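Long-range contact in deseasin MCP-01 (Pseudoalteromonas sp., PDB 3VV3), which degrades collagen as a calcium-binding serine protease of the subtilisin family: residues Asp101-Ala115 / Ile254-Tyr266. Numbering follows the deposited sequence.
Sequences DDEGHGTHVSGTIGA and ILSTVPGNSYATY
His108 inserts its ring between the two strands' side chains: the Tyr266 ring lies over one face as an offset stack, centroids 4.1 Å apart and planes 5° from parallel, while Ser256 CB sits over the opposite face in a CH-pi contact. With CG anti to the backbone N (chi1 -163°), the imidazole reaches out to the hairpin, where His108 NE2 donates to Ala264 O at 2.9 Å, a bent bond (136°) in which Ala264 O lies near the imidazole plane but NE2 stands above the plane of the carbonyl. Two hydroxyls bond the helix backbone: Ser256 OG donates to His108 O at 2.6 Å, on a lone pair, and Thr257 OG1 to Thr107 O at 2.8 Å, from above the plane of the Thr107 carbonyl. Gly111 lets both hydroxyls in, since a CB there would clash with them. At the helix start, Pro259 CD presses on Gly104 CA at 3.5 Å, and Pro259 CG touches Asp101 OD2 and Thr107 OG1. Asp101 OD1 accepts the N-H groups of Glu103 (an Asx turn) and Gly104, OD2 the Thr107 N-H and, on its anti lone pair, hydroxyl; an alanine here would probably leave these donors without their carboxylate acceptor and the turn less firmly held. His105, bonded to Asp50 and weakly to Ser270, is consistent with a subtilisin-type triad histidine. The antiparallel hairpin 254-266 crosses helix 105-114, whose other side packs on strands 45-50 and 166-171; helix 269-284 touches both segments.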
# COMPACT_ATOMS: atom_id res chain seq x y z
N ASP A 101 1.96 11.18 -12.81
CA ASP A 101 1.49 10.11 -11.95
C ASP A 101 0.03 9.76 -12.26
O ASP A 101 -0.87 10.60 -12.11
CB ASP A 101 1.61 10.57 -10.51
CG ASP A 101 1.28 9.48 -9.51
OD1 ASP A 101 1.15 8.30 -9.92
OD2 ASP A 101 1.18 9.81 -8.31
N ASP A 102 -0.19 8.52 -12.67
CA ASP A 102 -1.55 8.03 -12.93
C ASP A 102 -1.93 6.96 -11.91
O ASP A 102 -2.88 6.20 -12.13
CB ASP A 102 -1.66 7.47 -14.36
CG ASP A 102 -0.64 6.39 -14.65
OD1 ASP A 102 0.09 5.99 -13.72
OD2 ASP A 102 -0.58 5.93 -15.81
N GLU A 103 -1.19 6.90 -10.81
CA GLU A 103 -1.44 5.90 -9.76
C GLU A 103 -1.74 6.56 -8.43
O GLU A 103 -2.76 6.26 -7.80
CB GLU A 103 -0.24 4.95 -9.62
CG GLU A 103 -0.59 3.59 -9.00
CD GLU A 103 -0.87 3.66 -7.51
OE1 GLU A 103 -0.25 4.49 -6.82
OE2 GLU A 103 -1.71 2.87 -7.02
N GLY A 104 -0.85 7.45 -8.00
CA GLY A 104 -1.05 8.22 -6.77
C GLY A 104 0.11 8.24 -5.80
O GLY A 104 0.35 9.24 -5.10
N HIS A 105 0.83 7.12 -5.73
CA HIS A 105 1.86 6.92 -4.71
C HIS A 105 2.99 7.96 -4.83
O HIS A 105 3.43 8.54 -3.83
CB HIS A 105 2.40 5.50 -4.85
CG HIS A 105 3.29 5.07 -3.72
ND1 HIS A 105 4.66 5.21 -3.76
CD2 HIS A 105 3.00 4.48 -2.53
CE1 HIS A 105 5.18 4.75 -2.64
NE2 HIS A 105 4.20 4.30 -1.87
N GLY A 106 3.46 8.18 -6.05
CA GLY A 106 4.58 9.08 -6.27
C GLY A 106 4.24 10.52 -5.94
O GLY A 106 5.10 11.29 -5.49
N THR A 107 2.99 10.89 -6.16
CA THR A 107 2.54 12.24 -5.86
C THR A 107 2.46 12.43 -4.35
O THR A 107 2.77 13.51 -3.83
CB THR A 107 1.18 12.52 -6.50
OG1 THR A 107 1.33 12.41 -7.92
CG2 THR A 107 0.66 13.92 -6.14
N HIS A 108 2.05 11.38 -3.66
CA HIS A 108 1.96 11.41 -2.21
C HIS A 108 3.34 11.64 -1.58
O HIS A 108 3.52 12.54 -0.75
CB HIS A 108 1.32 10.12 -1.68
CG HIS A 108 0.82 10.23 -0.27
ND1 HIS A 108 1.64 10.05 0.82
CD2 HIS A 108 -0.41 10.50 0.22
CE1 HIS A 108 0.94 10.21 1.93
NE2 HIS A 108 -0.31 10.48 1.59
N VAL A 109 4.34 10.86 -1.99
CA VAL A 109 5.67 11.04 -1.44
C VAL A 109 6.23 12.41 -1.84
O VAL A 109 6.91 13.06 -1.05
CB VAL A 109 6.65 9.88 -1.80
CG1 VAL A 109 6.06 8.53 -1.38
CG2 VAL A 109 6.97 9.86 -3.27
N SER A 110 5.93 12.85 -3.06
CA SER A 110 6.38 14.17 -3.50
C SER A 110 5.86 15.30 -2.60
O SER A 110 6.60 16.22 -2.25
CB SER A 110 6.00 14.42 -4.96
OG SER A 110 6.65 13.50 -5.82
N GLY A 111 4.59 15.23 -2.23
CA GLY A 111 3.99 16.23 -1.35
C GLY A 111 4.63 16.28 0.03
O GLY A 111 4.72 17.34 0.65
N THR A 112 5.08 15.14 0.52
CA THR A 112 5.77 15.10 1.81
C THR A 112 7.14 15.78 1.72
O THR A 112 7.56 16.50 2.62
CB THR A 112 5.87 13.66 2.32
OG1 THR A 112 4.55 13.16 2.57
CG2 THR A 112 6.72 13.56 3.61
N ILE A 113 7.83 15.54 0.61
CA ILE A 113 9.10 16.20 0.35
C ILE A 113 8.92 17.71 0.16
O ILE A 113 9.68 18.51 0.71
CB ILE A 113 9.76 15.63 -0.93
CG1 ILE A 113 10.26 14.20 -0.67
CG2 ILE A 113 10.91 16.52 -1.41
CD1 ILE A 113 10.55 13.43 -1.95
N GLY A 114 7.90 18.10 -0.60
CA GLY A 114 7.82 19.47 -1.06
C GLY A 114 6.51 20.03 -1.58
O GLY A 114 6.51 20.82 -2.54
N ALA A 115 5.38 19.69 -0.96
CA ALA A 115 4.16 20.43 -1.24
C ALA A 115 4.41 21.92 -0.95
O ALA A 115 5.04 22.25 0.05
CB ALA A 115 2.98 19.91 -0.41
N ILE A 254 0.03 9.50 7.25
CA ILE A 254 0.59 10.71 6.66
C ILE A 254 -0.32 11.26 5.56
O ILE A 254 -0.56 10.61 4.54
CB ILE A 254 2.01 10.47 6.10
CG1 ILE A 254 2.93 9.87 7.17
CG2 ILE A 254 2.58 11.76 5.50
CD1 ILE A 254 3.06 10.69 8.44
N LEU A 255 -0.83 12.47 5.77
CA LEU A 255 -1.64 13.16 4.78
C LEU A 255 -0.73 13.84 3.76
O LEU A 255 0.22 14.51 4.13
CB LEU A 255 -2.52 14.21 5.45
CG LEU A 255 -3.39 15.06 4.53
CD1 LEU A 255 -4.49 14.22 3.89
CD2 LEU A 255 -3.99 16.24 5.29
N SER A 256 -1.05 13.69 2.47
CA SER A 256 -0.27 14.36 1.44
C SER A 256 -1.08 14.51 0.17
O SER A 256 -2.26 14.13 0.11
CB SER A 256 1.03 13.58 1.17
OG SER A 256 1.93 14.33 0.36
N THR A 257 -0.46 15.09 -0.84
CA THR A 257 -1.06 15.27 -2.15
C THR A 257 -1.26 13.96 -2.91
O THR A 257 -0.38 13.10 -2.90
CB THR A 257 -0.14 16.15 -3.03
OG1 THR A 257 1.20 15.66 -2.94
CG2 THR A 257 -0.15 17.60 -2.54
N VAL A 258 -2.41 13.84 -3.59
CA VAL A 258 -2.61 12.78 -4.59
C VAL A 258 -3.22 13.40 -5.86
O VAL A 258 -3.75 14.50 -5.82
CB VAL A 258 -3.50 11.63 -4.07
CG1 VAL A 258 -2.81 10.90 -2.91
CG2 VAL A 258 -4.87 12.14 -3.65
N PRO A 259 -3.13 12.69 -6.99
CA PRO A 259 -3.60 13.27 -8.26
C PRO A 259 -5.09 13.65 -8.25
O PRO A 259 -5.86 13.21 -7.40
CB PRO A 259 -3.31 12.17 -9.28
CG PRO A 259 -2.16 11.40 -8.67
CD PRO A 259 -2.48 11.38 -7.20
N GLY A 260 -5.48 14.47 -9.22
CA GLY A 260 -6.83 14.99 -9.26
C GLY A 260 -7.08 16.05 -8.20
O GLY A 260 -8.17 16.12 -7.63
N ASN A 261 -6.05 16.85 -7.91
CA ASN A 261 -6.17 17.98 -6.98
C ASN A 261 -6.81 17.56 -5.66
O ASN A 261 -7.71 18.23 -5.14
CB ASN A 261 -6.98 19.12 -7.62
CG ASN A 261 -6.99 20.38 -6.77
OD1 ASN A 261 -6.11 20.59 -5.94
ND2 ASN A 261 -7.99 21.23 -6.99
N SER A 262 -6.33 16.45 -5.11
CA SER A 262 -6.88 15.92 -3.87
C SER A 262 -5.78 15.63 -2.86
O SER A 262 -4.59 15.86 -3.13
CB SER A 262 -7.68 14.64 -4.14
OG SER A 262 -8.74 14.86 -5.06
N TYR A 263 -6.19 15.13 -1.70
CA TYR A 263 -5.27 14.80 -0.62
C TYR A 263 -5.73 13.50 -0.01
O TYR A 263 -6.93 13.20 -0.01
CB TYR A 263 -5.24 15.93 0.43
CG TYR A 263 -4.93 17.25 -0.23
CD1 TYR A 263 -5.94 18.00 -0.83
CD2 TYR A 263 -3.63 17.72 -0.31
CE1 TYR A 263 -5.67 19.20 -1.46
CE2 TYR A 263 -3.34 18.92 -0.95
CZ TYR A 263 -4.36 19.65 -1.52
OH TYR A 263 -4.06 20.84 -2.16
N ALA A 264 -4.79 12.71 0.49
CA ALA A 264 -5.13 11.42 1.07
C ALA A 264 -4.12 11.04 2.14
O ALA A 264 -2.98 11.50 2.13
CB ALA A 264 -5.20 10.35 -0.00
N THR A 265 -4.56 10.18 3.05
CA THR A 265 -3.71 9.72 4.14
C THR A 265 -3.27 8.28 3.87
O THR A 265 -4.12 7.40 3.69
CB THR A 265 -4.45 9.81 5.48
OG1 THR A 265 -4.77 11.18 5.75
CG2 THR A 265 -3.61 9.27 6.63
N TYR A 266 -1.96 8.07 3.82
CA TYR A 266 -1.37 6.74 3.60
C TYR A 266 -0.46 6.42 4.77
O TYR A 266 0.06 7.31 5.45
CB TYR A 266 -0.47 6.72 2.35
CG TYR A 266 -1.11 6.87 0.98
CD1 TYR A 266 -2.42 7.27 0.82
CD2 TYR A 266 -0.35 6.61 -0.16
CE1 TYR A 266 -2.97 7.41 -0.46
CE2 TYR A 266 -0.89 6.75 -1.42
CZ TYR A 266 -2.19 7.14 -1.56
OH TYR A 266 -2.71 7.26 -2.84
O HOH W 1 -1.90 5.01 -4.43
O HOH W 2 3.02 14.88 4.22